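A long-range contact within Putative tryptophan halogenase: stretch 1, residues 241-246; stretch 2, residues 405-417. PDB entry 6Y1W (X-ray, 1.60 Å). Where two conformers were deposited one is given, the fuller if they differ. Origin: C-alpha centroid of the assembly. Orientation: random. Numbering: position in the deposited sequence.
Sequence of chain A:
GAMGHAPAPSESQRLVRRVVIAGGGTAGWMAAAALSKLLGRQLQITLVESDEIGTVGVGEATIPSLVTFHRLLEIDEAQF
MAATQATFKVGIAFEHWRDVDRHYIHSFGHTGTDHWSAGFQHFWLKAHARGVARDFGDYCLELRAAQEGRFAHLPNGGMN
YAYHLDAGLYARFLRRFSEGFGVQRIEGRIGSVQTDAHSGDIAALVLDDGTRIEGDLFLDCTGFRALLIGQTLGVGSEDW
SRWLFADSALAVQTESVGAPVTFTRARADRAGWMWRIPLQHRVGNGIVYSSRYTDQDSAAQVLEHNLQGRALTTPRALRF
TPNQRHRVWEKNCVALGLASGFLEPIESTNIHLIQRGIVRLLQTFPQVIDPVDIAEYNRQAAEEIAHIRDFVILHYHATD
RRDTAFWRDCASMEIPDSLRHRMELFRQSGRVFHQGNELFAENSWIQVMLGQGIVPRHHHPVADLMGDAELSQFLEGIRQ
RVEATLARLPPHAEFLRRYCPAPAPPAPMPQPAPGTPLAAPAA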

# COMPACT_ATOMS: atom_id res chain seq x y z
N SER A 241 21.37 13.74 11.52
CA SER A 241 22.42 14.63 11.00
C SER A 241 23.62 13.87 10.42
O SER A 241 24.38 14.46 9.63
CB SER A 241 22.85 15.63 12.07
OG SER A 241 23.54 15.00 13.14
N ARG A 242 23.77 12.56 10.69
CA ARG A 242 24.80 11.80 9.98
C ARG A 242 24.54 11.70 8.49
O ARG A 242 25.48 11.46 7.72
CB ARG A 242 24.95 10.36 10.55
CG ARG A 242 23.77 9.39 10.27
CD ARG A 242 23.97 7.98 10.92
NE ARG A 242 24.45 8.07 12.30
CZ ARG A 242 25.66 7.71 12.72
NH1 ARG A 242 25.99 7.83 14.00
NH2 ARG A 242 26.56 7.23 11.86
N TRP A 243 23.28 11.88 8.05
CA TRP A 243 22.94 11.80 6.63
C TRP A 243 22.55 13.13 6.02
O TRP A 243 22.57 13.26 4.79
CB TRP A 243 21.76 10.85 6.41
CG TRP A 243 22.02 9.43 6.86
CD1 TRP A 243 23.05 8.61 6.43
CD2 TRP A 243 21.25 8.67 7.80
NE1 TRP A 243 22.94 7.37 7.07
CE2 TRP A 243 21.86 7.39 7.91
CE3 TRP A 243 20.11 8.95 8.56
CZ2 TRP A 243 21.36 6.39 8.76
CZ3 TRP A 243 19.60 7.94 9.41
CH2 TRP A 243 20.23 6.68 9.49
N LEU A 244 22.11 14.08 6.84
CA LEU A 244 21.50 15.32 6.35
C LEU A 244 22.17 16.46 7.11
O LEU A 244 21.99 16.57 8.33
CB LEU A 244 19.98 15.30 6.58
CG LEU A 244 19.26 14.27 5.69
CD1 LEU A 244 17.78 14.18 6.16
CD2 LEU A 244 19.39 14.70 4.21
N PHE A 245 22.93 17.30 6.39
CA PHE A 245 23.83 18.24 7.05
C PHE A 245 23.24 19.64 7.26
O PHE A 245 23.82 20.43 8.03
CB PHE A 245 25.14 18.39 6.24
CG PHE A 245 25.79 17.07 5.88
CD1 PHE A 245 25.59 15.93 6.65
CD2 PHE A 245 26.59 16.99 4.75
CE1 PHE A 245 26.20 14.70 6.28
CE2 PHE A 245 27.20 15.79 4.39
CZ PHE A 245 27.00 14.66 5.15
N ALA A 246 22.16 20.00 6.58
CA ALA A 246 21.60 21.34 6.76
C ALA A 246 21.02 21.53 8.16
O ALA A 246 20.44 20.61 8.74
CB ALA A 246 20.50 21.57 5.72
N ALA A 405 33.86 20.44 -0.55
CA ALA A 405 33.94 19.41 0.47
C ALA A 405 32.55 18.93 0.87
O ALA A 405 32.32 17.74 1.10
CB ALA A 405 34.69 19.94 1.70
N PHE A 406 31.59 19.87 0.93
CA PHE A 406 30.20 19.53 1.22
C PHE A 406 29.67 18.47 0.24
O PHE A 406 29.18 17.42 0.67
CB PHE A 406 29.34 20.81 1.14
CG PHE A 406 27.86 20.55 1.34
CD1 PHE A 406 27.31 20.54 2.60
CD2 PHE A 406 27.05 20.39 0.25
CE1 PHE A 406 25.92 20.32 2.77
CE2 PHE A 406 25.66 20.16 0.38
CZ PHE A 406 25.10 20.15 1.67
N TRP A 407 29.82 18.69 -1.06
CA TRP A 407 29.31 17.70 -2.01
C TRP A 407 30.11 16.40 -1.99
O TRP A 407 29.54 15.32 -2.20
CB TRP A 407 29.26 18.28 -3.43
CG TRP A 407 28.17 19.32 -3.52
CD1 TRP A 407 28.33 20.68 -3.69
CD2 TRP A 407 26.75 19.09 -3.35
NE1 TRP A 407 27.08 21.29 -3.69
CE2 TRP A 407 26.11 20.34 -3.46
CE3 TRP A 407 25.97 17.95 -3.15
CZ2 TRP A 407 24.71 20.49 -3.37
CZ3 TRP A 407 24.54 18.10 -3.07
CH2 TRP A 407 23.96 19.36 -3.16
N ARG A 408 31.43 16.47 -1.81
CA ARG A 408 32.20 15.22 -1.71
C ARG A 408 31.74 14.41 -0.51
O ARG A 408 31.65 13.17 -0.59
CB ARG A 408 33.70 15.52 -1.60
CG ARG A 408 34.28 16.09 -2.90
CD ARG A 408 35.84 16.18 -2.80
NE ARG A 408 36.35 17.15 -1.82
CZ ARG A 408 36.52 18.47 -2.02
NH1 ARG A 408 36.15 19.05 -3.17
NH2 ARG A 408 37.04 19.21 -1.05
N ASP A 409 31.43 15.09 0.59
CA ASP A 409 30.96 14.38 1.78
C ASP A 409 29.57 13.78 1.55
O ASP A 409 29.31 12.63 1.93
CB ASP A 409 30.93 15.30 3.01
CG ASP A 409 32.32 15.70 3.50
OD1 ASP A 409 33.35 15.20 2.97
OD2 ASP A 409 32.37 16.53 4.41
N CYS A 410 28.69 14.53 0.88
CA CYS A 410 27.36 13.98 0.59
C CYS A 410 27.46 12.75 -0.30
O CYS A 410 26.72 11.77 -0.13
CB CYS A 410 26.47 15.03 -0.11
SG CYS A 410 25.92 16.43 0.88
N ALA A 411 28.36 12.78 -1.29
CA ALA A 411 28.46 11.68 -2.24
C ALA A 411 29.10 10.44 -1.61
O ALA A 411 28.83 9.32 -2.05
CB ALA A 411 29.25 12.14 -3.47
N SER A 412 29.95 10.63 -0.60
CA SER A 412 30.75 9.53 -0.06
C SER A 412 30.23 8.98 1.26
O SER A 412 30.68 7.91 1.69
CB SER A 412 32.21 10.01 0.11
OG SER A 412 32.33 10.89 1.22
N MET A 413 29.25 9.63 1.88
CA MET A 413 28.75 9.22 3.19
C MET A 413 28.08 7.84 3.11
O MET A 413 27.54 7.45 2.07
CB MET A 413 27.75 10.26 3.71
CG MET A 413 26.47 10.32 2.91
SD MET A 413 25.29 11.52 3.60
CE MET A 413 24.09 11.55 2.30
N GLU A 414 28.08 7.13 4.24
CA GLU A 414 27.23 5.95 4.34
C GLU A 414 25.76 6.37 4.38
O GLU A 414 25.44 7.47 4.83
CB GLU A 414 27.56 5.16 5.60
CG GLU A 414 29.00 4.68 5.65
CD GLU A 414 29.34 3.78 4.48
OE1 GLU A 414 28.63 2.76 4.28
OE2 GLU A 414 30.31 4.09 3.74
N ILE A 415 24.89 5.52 3.85
CA ILE A 415 23.45 5.83 3.78
C ILE A 415 22.64 4.68 4.35
O ILE A 415 23.13 3.54 4.48
CB ILE A 415 23.01 6.14 2.33
CG1 ILE A 415 23.40 4.98 1.39
CG2 ILE A 415 23.59 7.52 1.93
CD1 ILE A 415 22.65 4.99 -0.00
N PRO A 416 21.37 4.93 4.68
CA PRO A 416 20.52 3.83 5.18
C PRO A 416 20.41 2.72 4.15
O PRO A 416 20.29 2.96 2.95
CB PRO A 416 19.16 4.49 5.42
CG PRO A 416 19.45 5.96 5.57
CD PRO A 416 20.63 6.20 4.63
N ASP A 417 20.43 1.47 4.65
CA ASP A 417 20.31 0.32 3.77
C ASP A 417 19.04 0.38 2.94
O ASP A 417 19.01 -0.10 1.80
CB ASP A 417 20.30 -0.97 4.61
CG ASP A 417 21.68 -1.33 5.16
OD1 ASP A 417 22.70 -0.92 4.55
OD2 ASP A 417 21.76 -2.03 6.19
O HOH W 1 26.46 8.80 7.00

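At the apolar centre of this contact lies the ring of Phe-245, whose CA-to-CB bond points toward the second stretch. Its CD2 lies 3.9 Å from CE1 of Phe-406, which approaches the edge of the Phe-245 ring. Two sulfur atoms join them. Cys-410 SG is 3.8 Å from Phe-245 CE2, and Met-413 SD is 3.9 Å from Phe-245 CZ; both approach the ring obliquely, 53° off its normal. Sulfur is large and polarizable, so it gains dispersion energy beside an aromatic ring without demanding a strict direction. Phenylalanine suits the place because it offers a broad surface with no polar group to satisfy, and even Asp-409 meets it through carbon, its CB standing 4.0 Å from Phe-245 CE2.

The spacing of these partners follows from the helix spanning residues 405 to 412. Phe-406 and Cys-410 are one turn apart, linked by the backbone hydrogen bond from Cys-410 N to Phe-406 O (2.9 Å), so both can reach the same ring. Met-413 is the first residue to leave helical geometry, yet its CA-to-CB bond still points toward the first stretch. Its long, unbranched side chain touches more than the ring: CE comes within 3.4 Å of Trp-243 O, and the sulfur is already beside Phe-245.

Beyond the helix the chain runs on as a loop past Trp-243, where the backbones come closest by CA position, 6.6 Å between Trp-243 CA and Ile-415 CA. The indole lies against Pro-416, whose CD sits over one face, 3.7 Å from the centroid of the five-membered ring and only 16° off its normal. This is a CH-pi contact. Proline is well suited to it, because its CD is bonded to the electron-withdrawing backbone nitrogen and carries slightly polarized hydrogens, while the rigid ring presents a compact surface. Pro-416 CG adds an apolar contact with Trp-243 CE2 at 3.7 Å.

At the indole edge the chemistry turns polar. Glu-414 O lies near the ring plane, 3.1 Å from Trp-243 CD1. The same oxygen is 3.4 Å from Trp-243 NE1, but the angle is poor and no hydrogen bond forms. Indeed, no direct hydrogen bond joins the two stretches. Instead, water 1 bridges their backbones, donating to Arg-242 O (2.9 Å) and to Glu-414 O (2.7 Å). Two carbonyls cannot hydrogen-bond to each other, since both are acceptors; a water with two protons can serve both.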